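Long-range contact in aspartate aminotransferase (Thermotoga maritima, PDB 1O4S), which catalyses the reversible pyridoxal-phosphate-dependent transfer of an amino group from L-aspartate to 2-oxoglutarate, giving oxaloacetate and L-glutamate: residues N159-L164 with V189-F195. Sequence-based numbering, arbitrary orientation.
Sequences NFQPSL and VVYRREF
Two loops run in the same sense, CA atoms pairing Phe-160 with Val-189 (7.1 Å) and Leu-164 with Phe-195 (6.1 Å). Asn-159 and Phe-160 have positive phi; Gln-161 and Pro-162 are extended; Ser-163 N-caps helix 164-170, OG hydrogen-bonded to Glu-166 N (the cap) and Glu-165 OE1. The main bump, the Pro-162 ring, fits the notch between the faces of Tyr-191 and Phe-195 by CH-pi contacts: CD lies 3.8 Å from the Tyr-191 centroid, CG 3.6 Å from that of Phe-195, 20° and 21° off the ring normals. Leu-164 CB packs 4.0 Å from Phe-195 CD1; the Ser-163 to Leu-164 backbone lies at that ring's edge. Gln-161 (m,m) clamps the backbone: NE2 donates to Val-190 O (3.3 Å), OE1 weakly accepts from Arg-192 N (3.4 Å). Val-189, its CB directed across, fills the hollow beside the Asn-159 and Phe-160 backbone: CG1 is 3.4 Å from Asn-159 O, CG2 4.2 Å from Phe-160 CB. One water bridges Phe-160 O (2.8 Å) and Tyr-191 OH (2.6 Å). This packing joins the loops leading into helices 164-170 and 193-206 in the large PLP-binding domain of the fold type I aminotransferase; Phe-131 of strand 127-132, next to edge strand 148-153, touches Pro-162, Tyr-191 and Phe-195.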
ATOM      1  N   ASN B 159       8.389 -34.511   5.414  1.00 35.99           N
ATOM      2  CA  ASN B 159       7.800 -33.565   6.364  1.00 35.99           C
ATOM      3  C   ASN B 159       7.791 -32.125   5.837  1.00 35.73           C
ATOM      4  O   ASN B 159       7.867 -31.161   6.608  1.00 35.58           O
ATOM      5  CB  ASN B 159       8.509 -33.622   7.737  1.00 36.42           C
ATOM      6  CG  ASN B 159       8.467 -35.017   8.394  1.00 38.25           C
ATOM      7  OD1 ASN B 159       9.458 -35.445   9.004  1.00 40.42           O
ATOM      8  ND2 ASN B 159       7.330 -35.721   8.279  1.00 37.74           N
ATOM      9  N   PHE B 160       7.685 -32.005   4.513  1.00 35.38           N
ATOM     10  CA  PHE B 160       7.784 -30.739   3.786  1.00 34.54           C
ATOM     11  C   PHE B 160       9.042 -29.923   4.110  1.00 34.87           C
ATOM     12  O   PHE B 160       9.030 -28.693   4.057  1.00 34.34           O
ATOM     13  CB  PHE B 160       6.515 -29.916   3.999  1.00 34.06           C
ATOM     14  CG  PHE B 160       5.298 -30.536   3.396  1.00 32.83           C
ATOM     15  CD1 PHE B 160       4.236 -30.941   4.191  1.00 33.23           C
ATOM     16  CD2 PHE B 160       5.199 -30.705   2.023  1.00 32.71           C
ATOM     17  CE1 PHE B 160       3.079 -31.488   3.619  1.00 31.51           C
ATOM     18  CE2 PHE B 160       4.060 -31.262   1.448  1.00 32.34           C
ATOM     19  CZ  PHE B 160       2.994 -31.655   2.262  1.00 31.75           C
ATOM     20  N   GLN B 161      10.132 -30.619   4.413  1.00 35.10           N
ATOM     21  CA  GLN B 161      11.412 -29.978   4.696  1.00 35.80           C
ATOM     22  C   GLN B 161      12.197 -29.834   3.394  1.00 36.00           C
ATOM     23  O   GLN B 161      12.350 -30.801   2.641  1.00 35.45           O
ATOM     24  CB  GLN B 161      12.239 -30.772   5.710  1.00 36.07           C
ATOM     25  CG  GLN B 161      11.571 -30.959   7.074  1.00 36.88           C
ATOM     26  CD  GLN B 161      11.386 -29.638   7.816  1.00 38.52           C
ATOM     27  OE1 GLN B 161      12.261 -28.767   7.762  1.00 38.74           O
ATOM     28  NE2 GLN B 161      10.260 -29.496   8.509  1.00 35.95           N
ATOM     29  N   PRO B 162      12.649 -28.617   3.112  1.00 36.84           N
ATOM     30  CA  PRO B 162      13.468 -28.361   1.933  1.00 37.57           C
ATOM     31  C   PRO B 162      14.867 -28.964   2.069  1.00 38.13           C
ATOM     32  O   PRO B 162      15.423 -29.086   3.173  1.00 38.34           O
ATOM     33  CB  PRO B 162      13.522 -26.848   1.865  1.00 37.82           C
ATOM     34  CG  PRO B 162      13.169 -26.372   3.212  1.00 37.15           C
ATOM     35  CD  PRO B 162      12.400 -27.395   3.891  1.00 36.73           C
ATOM     36  N   SER B 163      15.407 -29.355   0.921  1.00 38.60           N
ATOM     37  CA  SER B 163      16.702 -29.995   0.830  1.00 38.54           C
ATOM     38  C   SER B 163      17.752 -28.929   0.498  1.00 38.74           C
ATOM     39  O   SER B 163      17.701 -28.300  -0.555  1.00 38.43           O
ATOM     40  CB  SER B 163      16.644 -31.091  -0.223  1.00 38.51           C
ATOM     41  OG  SER B 163      17.942 -31.549  -0.526  1.00 38.00           O
ATOM     42  N   LEU B 164      18.672 -28.709   1.428  1.00 39.11           N
ATOM     43  CA  LEU B 164      19.697 -27.680   1.297  1.00 40.17           C
ATOM     44  C   LEU B 164      20.635 -28.014   0.153  1.00 41.03           C
ATOM     45  O   LEU B 164      21.104 -27.156  -0.620  1.00 40.34           O
ATOM     46  CB  LEU B 164      20.494 -27.639   2.582  1.00 40.36           C
ATOM     47  CG  LEU B 164      21.550 -26.564   2.756  1.00 41.39           C
ATOM     48  CD1 LEU B 164      20.882 -25.205   2.869  1.00 41.08           C
ATOM     49  CD2 LEU B 164      22.409 -26.903   4.007  1.00 42.69           C
ATOM     50  N   VAL B 189       4.441 -26.491   8.972  1.00 30.92           N
ATOM     51  CA  VAL B 189       5.738 -26.979   9.411  1.00 30.95           C
ATOM     52  C   VAL B 189       6.657 -25.820   9.759  1.00 31.45           C
ATOM     53  O   VAL B 189       6.444 -24.674   9.360  1.00 29.60           O
ATOM     54  CB  VAL B 189       6.452 -27.915   8.401  1.00 31.33           C
ATOM     55  CG1 VAL B 189       5.547 -29.091   8.038  1.00 31.68           C
ATOM     56  CG2 VAL B 189       6.954 -27.135   7.151  1.00 30.46           C
ATOM     57  N   VAL B 190       7.691 -26.175  10.511  1.00 31.58           N
ATOM     58  CA  VAL B 190       8.702 -25.275  10.988  1.00 31.93           C
ATOM     59  C   VAL B 190      10.018 -25.862  10.473  1.00 32.72           C
ATOM     60  O   VAL B 190      10.302 -27.036  10.655  1.00 32.33           O
ATOM     61  CB  VAL B 190       8.627 -25.257  12.515  1.00 32.16           C
ATOM     62  CG1 VAL B 190       9.975 -25.078  13.153  1.00 34.74           C
ATOM     63  CG2 VAL B 190       7.635 -24.232  13.023  1.00 31.91           C
ATOM     64  N   TYR B 191      10.824 -25.040   9.822  1.00 33.83           N
ATOM     65  CA  TYR B 191      12.062 -25.493   9.219  1.00 33.64           C
ATOM     66  C   TYR B 191      13.145 -25.765  10.263  1.00 35.14           C
ATOM     67  O   TYR B 191      13.284 -25.029  11.234  1.00 34.40           O
ATOM     68  CB  TYR B 191      12.554 -24.465   8.198  1.00 33.41           C
ATOM     69  CG  TYR B 191      11.765 -24.398   6.896  1.00 32.09           C
ATOM     70  CD1 TYR B 191      10.726 -25.293   6.611  1.00 31.20           C
ATOM     71  CD2 TYR B 191      12.091 -23.447   5.921  1.00 31.44           C
ATOM     72  CE1 TYR B 191      10.010 -25.222   5.383  1.00 32.72           C
ATOM     73  CE2 TYR B 191      11.391 -23.385   4.688  1.00 31.43           C
ATOM     74  CZ  TYR B 191      10.359 -24.273   4.438  1.00 31.04           C
ATOM     75  OH  TYR B 191       9.687 -24.238   3.248  1.00 33.36           O
ATOM     76  N   ARG B 192      13.930 -26.817   9.996  1.00 36.86           N
ATOM     77  CA  ARG B 192      14.909 -27.362  10.908  1.00 38.53           C
ATOM     78  C   ARG B 192      16.067 -26.390  11.008  1.00 38.46           C
ATOM     79  O   ARG B 192      16.392 -25.697  10.050  1.00 38.04           O
ATOM     80  CB  ARG B 192      15.426 -28.725  10.383  1.00 39.85           C
ATOM     81  CG  ARG B 192      14.375 -29.872  10.282  1.00 43.97           C
ATOM     82  CD  ARG B 192      14.046 -30.615  11.635  1.00 49.42           C
ATOM     83  NE  ARG B 192      14.863 -31.822  11.877  1.00 52.22           N
ATOM     84  CZ  ARG B 192      14.793 -32.604  12.974  1.00 54.94           C
ATOM     85  NH1 ARG B 192      13.952 -32.330  13.975  1.00 56.15           N
ATOM     86  NH2 ARG B 192      15.579 -33.671  13.073  1.00 55.68           N
ATOM     87  N   ARG B 193      16.689 -26.355  12.177  1.00 38.68           N
ATOM     88  CA  ARG B 193      17.799 -25.464  12.446  1.00 39.10           C
ATOM     89  C   ARG B 193      18.980 -25.727  11.496  1.00 39.07           C
ATOM     90  O   ARG B 193      19.607 -24.805  11.001  1.00 38.80           O
ATOM     91  CB  ARG B 193      18.230 -25.635  13.909  1.00 39.42           C
ATOM     92  CG  ARG B 193      19.416 -24.772  14.301  1.00 41.59           C
ATOM     93  CD  ARG B 193      19.823 -24.860  15.761  1.00 44.55           C
ATOM     94  NE  ARG B 193      20.859 -23.856  16.037  1.00 47.84           N
ATOM     95  CZ  ARG B 193      20.667 -22.663  16.626  1.00 49.98           C
ATOM     96  NH1 ARG B 193      19.458 -22.284  17.072  1.00 49.87           N
ATOM     97  NH2 ARG B 193      21.715 -21.845  16.784  1.00 50.84           N
ATOM     98  N   GLU B 194      19.275 -27.004  11.268  1.00 39.32           N
ATOM     99  CA  GLU B 194      20.350 -27.453  10.375  1.00 39.38           C
ATOM    100  C   GLU B 194      20.200 -26.900   8.938  1.00 38.27           C
ATOM    101  O   GLU B 194      21.172 -26.436   8.326  1.00 37.69           O
ATOM    102  CB  GLU B 194      20.463 -29.004  10.409  1.00 40.21           C
ATOM    103  CG  GLU B 194      19.256 -29.773  11.024  1.00 43.15           C
ATOM    104  CD  GLU B 194      19.081 -29.624  12.561  1.00 46.65           C
ATOM    105  OE1 GLU B 194      17.924 -29.498  13.050  1.00 45.73           O
ATOM    106  OE2 GLU B 194      20.102 -29.647  13.303  1.00 50.70           O
ATOM    107  N   PHE B 195      18.975 -26.919   8.422  1.00 37.08           N
ATOM    108  CA  PHE B 195      18.677 -26.334   7.116  1.00 36.27           C
ATOM    109  C   PHE B 195      18.975 -24.814   7.086  1.00 35.85           C
ATOM    110  O   PHE B 195      19.645 -24.335   6.184  1.00 35.59           O
ATOM    111  CB  PHE B 195      17.220 -26.627   6.716  1.00 35.90           C
ATOM    112  CG  PHE B 195      16.780 -25.896   5.480  1.00 36.71           C
ATOM    113  CD1 PHE B 195      17.011 -26.436   4.217  1.00 36.84           C
ATOM    114  CD2 PHE B 195      16.157 -24.656   5.579  1.00 35.10           C
ATOM    115  CE1 PHE B 195      16.621 -25.737   3.063  1.00 38.10           C
ATOM    116  CE2 PHE B 195      15.768 -23.968   4.452  1.00 36.22           C
ATOM    117  CZ  PHE B 195      16.002 -24.500   3.181  1.00 36.57           C
TER
HETATM  118  O   HOH W   1       8.184 -26.332   2.712  1.00 44.66           O